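Local atomic coordinates of transaminase (Bacillus megaterium, PDB entry 5G0A), a protein that probably transfers amino groups between amines and keto compounds with S-selectivity, using pyridoxal 5'-phosphate as cofactor. Residues D42-L53 and A445-K456. Numbering follows the deposited sequence.
Sequences DYLIMPDGTRLL and ASLNVSRGDIDK. Unlike the reference sequence in segment 445-456: G452 (reference Glu).
Largely polar and mostly buried, this contact joins the foot of the β-hairpin built on strands 43-45 and 51-53 to the loop and the first turn and a half of the C-terminal helix 451-468. D42 reaches into the 445-449 loop, where D42 OD1 takes two bonds from S446: one from S446 N (2.9 Å), nearly straight at 166° and on the syn lone pair, the other from S446 OG (2.8 Å), tilted well above the carboxylate plane. The other oxygen, D42 OD2, lies 3.4 Å from V449 CG2 and accepts from two waters; one is shared with N448 OD1, the other, bound also to S450 N, donates to both D42 OD2 and D453 OD2 and probably eases the repulsion between these like charges.

Y43 OH donates to D453 OD1 (2.7 Å) from above the carboxylate plane and accepts from K456 NZ (3.1 Å), which lies at the ring edge. K456 gets there by a fully extended chain, CG anti to the backbone N (chi1 176°). R51 NH1 sits over one ring face and L53 CD1 over the other, so the phenol is held between them. L53 CD2 also packs 3.4 Å from D453 O. A phenylalanine in place of this tyrosine would probably keep the sandwich but leave D453 and K456 without the hydroxyl that bridges their charges.

S450 caps the helix, S450 OG accepting from D453 N (3.0 Å), while L53 pairs through its backbone with strand 431-432. The result is a β-hairpin docked on an N-capped helix start in a class-III aminotransferase, a family of the fold type I PLP enzymes.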
loop_
_atom_site.group_PDB
_atom_site.type_symbol
_atom_site.label_atom_id
_atom_site.label_comp_id
_atom_site.label_asym_id
_atom_site.label_seq_id
_atom_site.Cartn_x
_atom_site.Cartn_y
_atom_site.Cartn_z
ATOM N N ASP B 42 38.257 7.850 -24.030
ATOM C CA ASP B 42 37.085 8.727 -23.920
ATOM C C ASP B 42 36.281 8.868 -25.206
ATOM O O ASP B 42 35.421 9.738 -25.330
ATOM C CB ASP B 42 37.494 10.092 -23.348
ATOM C CG ASP B 42 37.803 10.006 -21.891
ATOM O OD1 ASP B 42 36.856 9.843 -21.084
ATOM O OD2 ASP B 42 38.997 10.048 -21.544
ATOM N N TYR B 43 36.534 7.963 -26.147
ATOM C CA TYR B 43 35.940 8.045 -27.473
ATOM C C TYR B 43 34.996 6.891 -27.848
ATOM O O TYR B 43 35.246 5.737 -27.511
ATOM C CB TYR B 43 37.053 8.191 -28.528
ATOM C CG TYR B 43 37.615 9.591 -28.548
ATOM C CD1 TYR B 43 38.659 9.966 -27.699
ATOM C CD2 TYR B 43 37.085 10.544 -29.411
ATOM C CE1 TYR B 43 39.158 11.262 -27.714
ATOM C CE2 TYR B 43 37.579 11.839 -29.430
ATOM C CZ TYR B 43 38.615 12.187 -28.590
ATOM O OH TYR B 43 39.078 13.503 -28.622
ATOM N N LEU B 44 33.911 7.249 -28.529
ATOM C CA LEU B 44 33.031 6.302 -29.206
ATOM C C LEU B 44 33.358 6.361 -30.701
ATOM O O LEU B 44 33.582 7.440 -31.246
ATOM C CB LEU B 44 31.564 6.693 -29.004
ATOM C CG LEU B 44 31.200 7.131 -27.566
ATOM C CD1 LEU B 44 29.727 7.522 -27.485
ATOM C CD2 LEU B 44 31.571 6.084 -26.509
ATOM N N ILE B 45 33.366 5.201 -31.347
ATOM C CA ILE B 45 33.721 5.124 -32.761
ATOM C C ILE B 45 32.509 4.562 -33.487
ATOM O O ILE B 45 32.026 3.487 -33.168
ATOM C CB ILE B 45 34.991 4.269 -33.005
ATOM C CG1 ILE B 45 36.226 4.895 -32.336
ATOM C CG2 ILE B 45 35.280 4.116 -34.503
ATOM C CD1 ILE B 45 36.512 4.417 -30.933
ATOM N N MET B 46 32.026 5.300 -34.480
ATOM C CA MET B 46 30.928 4.833 -35.313
ATOM C C MET B 46 31.409 3.902 -36.437
ATOM O O MET B 46 32.615 3.782 -36.669
ATOM C CB MET B 46 30.162 6.034 -35.872
ATOM C CG MET B 46 29.622 6.942 -34.775
ATOM S SD MET B 46 28.574 8.247 -35.418
ATOM C CE MET B 46 27.098 7.355 -35.909
ATOM N N PRO B 47 30.473 3.211 -37.119
ATOM C CA PRO B 47 30.915 2.244 -38.130
ATOM C C PRO B 47 31.729 2.885 -39.266
ATOM O O PRO B 47 32.551 2.221 -39.855
ATOM C CB PRO B 47 29.603 1.687 -38.688
ATOM C CG PRO B 47 28.594 1.847 -37.573
ATOM C CD PRO B 47 29.025 3.078 -36.806
ATOM N N ASP B 48 31.482 4.153 -39.561
ATOM C CA ASP B 48 32.215 4.839 -40.646
ATOM C C ASP B 48 33.546 5.406 -40.168
ATOM O O ASP B 48 34.287 6.028 -40.949
ATOM C CB ASP B 48 31.355 5.928 -41.294
ATOM C CG ASP B 48 31.035 7.088 -40.353
ATOM O OD1 ASP B 48 31.541 7.128 -39.214
ATOM O OD2 ASP B 48 30.250 7.966 -40.767
ATOM N N GLY B 49 33.843 5.189 -38.887
ATOM C CA GLY B 49 35.073 5.672 -38.284
ATOM C C GLY B 49 34.985 7.032 -37.615
ATOM O O GLY B 49 35.988 7.508 -37.088
ATOM N N THR B 50 33.809 7.667 -37.644
ATOM C CA THR B 50 33.563 8.946 -36.930
ATOM C C THR B 50 33.826 8.763 -35.428
ATOM O O THR B 50 33.362 7.790 -34.836
ATOM C CB THR B 50 32.108 9.438 -37.140
ATOM O OG1 THR B 50 31.870 9.684 -38.531
ATOM C CG2 THR B 50 31.784 10.731 -36.342
ATOM N N ARG B 51 34.569 9.696 -34.830
ATOM C CA ARG B 51 34.959 9.613 -33.421
ATOM C C ARG B 51 34.238 10.684 -32.629
ATOM O O ARG B 51 34.150 11.832 -33.064
ATOM C CB ARG B 51 36.464 9.794 -33.247
ATOM C CG ARG B 51 37.333 8.668 -33.795
ATOM C CD ARG B 51 38.762 8.938 -33.381
ATOM N NE ARG B 51 39.180 8.082 -32.273
ATOM C CZ ARG B 51 39.894 8.482 -31.224
ATOM N NH1 ARG B 51 40.263 9.755 -31.088
ATOM N NH2 ARG B 51 40.221 7.599 -30.291
ATOM N N LEU B 52 33.739 10.309 -31.455
ATOM C CA LEU B 52 32.940 11.211 -30.620
ATOM C C LEU B 52 33.563 11.242 -29.234
ATOM O O LEU B 52 33.748 10.191 -28.612
ATOM C CB LEU B 52 31.481 10.728 -30.531
ATOM C CG LEU B 52 30.703 10.561 -31.849
ATOM C CD1 LEU B 52 29.381 9.838 -31.630
ATOM C CD2 LEU B 52 30.484 11.904 -32.552
ATOM N N LEU B 53 33.940 12.431 -28.761
ATOM C CA LEU B 53 34.510 12.549 -27.428
ATOM C C LEU B 53 33.351 12.606 -26.423
ATOM O O LEU B 53 32.482 13.477 -26.499
ATOM C CB LEU B 53 35.385 13.822 -27.322
ATOM C CG LEU B 53 35.932 14.153 -25.933
ATOM C CD1 LEU B 53 36.800 13.035 -25.357
ATOM C CD2 LEU B 53 36.707 15.480 -25.989
ATOM N N ALA B 445 33.796 12.543 -17.479
ATOM C CA ALA B 445 34.625 11.777 -18.404
ATOM C C ALA B 445 35.295 10.670 -17.608
ATOM O O ALA B 445 34.979 10.493 -16.434
ATOM C CB ALA B 445 35.655 12.697 -19.082
ATOM N N SER B 446 36.208 9.914 -18.227
ATOM C CA SER B 446 36.938 8.893 -17.472
ATOM C C SER B 446 37.892 9.596 -16.514
ATOM O O SER B 446 38.267 10.758 -16.748
ATOM C CB SER B 446 37.681 7.954 -18.422
ATOM O OG SER B 446 36.832 7.518 -19.487
ATOM N N LEU B 447 38.272 8.919 -15.442
ATOM C CA LEU B 447 39.136 9.511 -14.425
ATOM C C LEU B 447 40.507 9.877 -14.998
ATOM O O LEU B 447 41.147 10.829 -14.523
ATOM C CB LEU B 447 39.310 8.575 -13.240
ATOM C CG LEU B 447 37.997 8.047 -12.608
ATOM C CD1 LEU B 447 38.286 7.274 -11.339
ATOM C CD2 LEU B 447 37.033 9.199 -12.362
ATOM N N ASN B 448 40.926 9.118 -16.010
ATOM C CA ASN B 448 42.203 9.360 -16.700
ATOM C C ASN B 448 42.104 10.204 -17.987
ATOM O O ASN B 448 43.000 10.139 -18.857
ATOM C CB ASN B 448 42.901 8.019 -16.976
ATOM C CG ASN B 448 42.145 7.164 -17.979
ATOM O OD1 ASN B 448 40.970 7.372 -18.214
ATOM N ND2 ASN B 448 42.834 6.198 -18.585
ATOM N N VAL B 449 41.024 10.979 -18.119
ATOM C CA VAL B 449 40.802 11.848 -19.280
ATOM C C VAL B 449 42.017 12.767 -19.443
ATOM O O VAL B 449 42.631 13.164 -18.461
ATOM C CB VAL B 449 39.474 12.657 -19.189
ATOM C CG1 VAL B 449 39.492 13.683 -18.045
ATOM C CG2 VAL B 449 39.135 13.336 -20.516
ATOM N N SER B 450 42.395 13.030 -20.685
ATOM C CA SER B 450 43.587 13.856 -20.935
ATOM C C SER B 450 43.262 15.337 -20.861
ATOM O O SER B 450 42.118 15.756 -21.065
ATOM C CB SER B 450 44.194 13.511 -22.305
ATOM O OG SER B 450 43.363 13.972 -23.359
ATOM N N ARG B 451 44.290 16.142 -20.589
ATOM C CA ARG B 451 44.155 17.595 -20.654
ATOM C C ARG B 451 43.673 18.026 -22.031
ATOM O O ARG B 451 42.818 18.894 -22.137
ATOM C CB ARG B 451 45.492 18.287 -20.313
ATOM C CG ARG B 451 45.999 18.018 -18.898
ATOM C CD ARG B 451 45.435 19.010 -17.883
ATOM N NE ARG B 451 45.705 18.639 -16.487
ATOM C CZ ARG B 451 46.402 19.371 -15.617
ATOM N NH1 ARG B 451 46.928 20.540 -15.971
ATOM N NH2 ARG B 451 46.567 18.936 -14.374
ATOM N N GLY B 452 44.221 17.410 -23.081
ATOM C CA GLY B 452 43.826 17.730 -24.463
ATOM C C GLY B 452 42.354 17.486 -24.716
ATOM O O GLY B 452 41.701 18.263 -25.403
ATOM N N ASP B 453 41.822 16.389 -24.175
ATOM C CA ASP B 453 40.402 16.118 -24.320
ATOM C C ASP B 453 39.530 17.049 -23.456
ATOM O O ASP B 453 38.494 17.496 -23.916
ATOM C CB ASP B 453 40.086 14.622 -24.103
ATOM C CG ASP B 453 40.502 13.760 -25.301
ATOM O OD1 ASP B 453 40.518 14.261 -26.451
ATOM O OD2 ASP B 453 40.786 12.571 -25.105
ATOM N N ILE B 454 39.956 17.355 -22.232
ATOM C CA ILE B 454 39.268 18.403 -21.456
ATOM C C ILE B 454 39.236 19.722 -22.242
ATOM O O ILE B 454 38.188 20.351 -22.375
ATOM C CB ILE B 454 39.893 18.611 -20.054
ATOM C CG1 ILE B 454 39.644 17.388 -19.167
ATOM C CG2 ILE B 454 39.348 19.887 -19.398
ATOM C CD1 ILE B 454 40.524 17.349 -17.928
ATOM N N ASP B 455 40.377 20.128 -22.795
ATOM C CA ASP B 455 40.427 21.353 -23.624
ATOM C C ASP B 455 39.464 21.304 -24.807
ATOM O O ASP B 455 38.767 22.278 -25.079
ATOM C CB ASP B 455 41.852 21.628 -24.135
ATOM C CG ASP B 455 42.806 22.053 -23.026
ATOM O OD1 ASP B 455 42.359 22.310 -21.889
ATOM O OD2 ASP B 455 44.018 22.109 -23.294
ATOM N N LYS B 456 39.417 20.164 -25.494
ATOM C CA LYS B 456 38.510 19.977 -26.627
ATOM C C LYS B 456 37.038 20.068 -26.207
ATOM O O LYS B 456 36.217 20.666 -26.898
ATOM C CB LYS B 456 38.814 18.648 -27.338
ATOM C CG LYS B 456 37.867 18.302 -28.482
ATOM C CD LYS B 456 38.398 17.140 -29.310
ATOM C CE LYS B 456 37.301 16.501 -30.155
ATOM N NZ LYS B 456 37.805 15.267 -30.818
HETATM O O HOH W 1 40.203 7.514 -20.926
HETATM O O HOH W 2 41.168 11.234 -22.718
HETATM O O HOH W 3 35.608 14.067 -31.852
#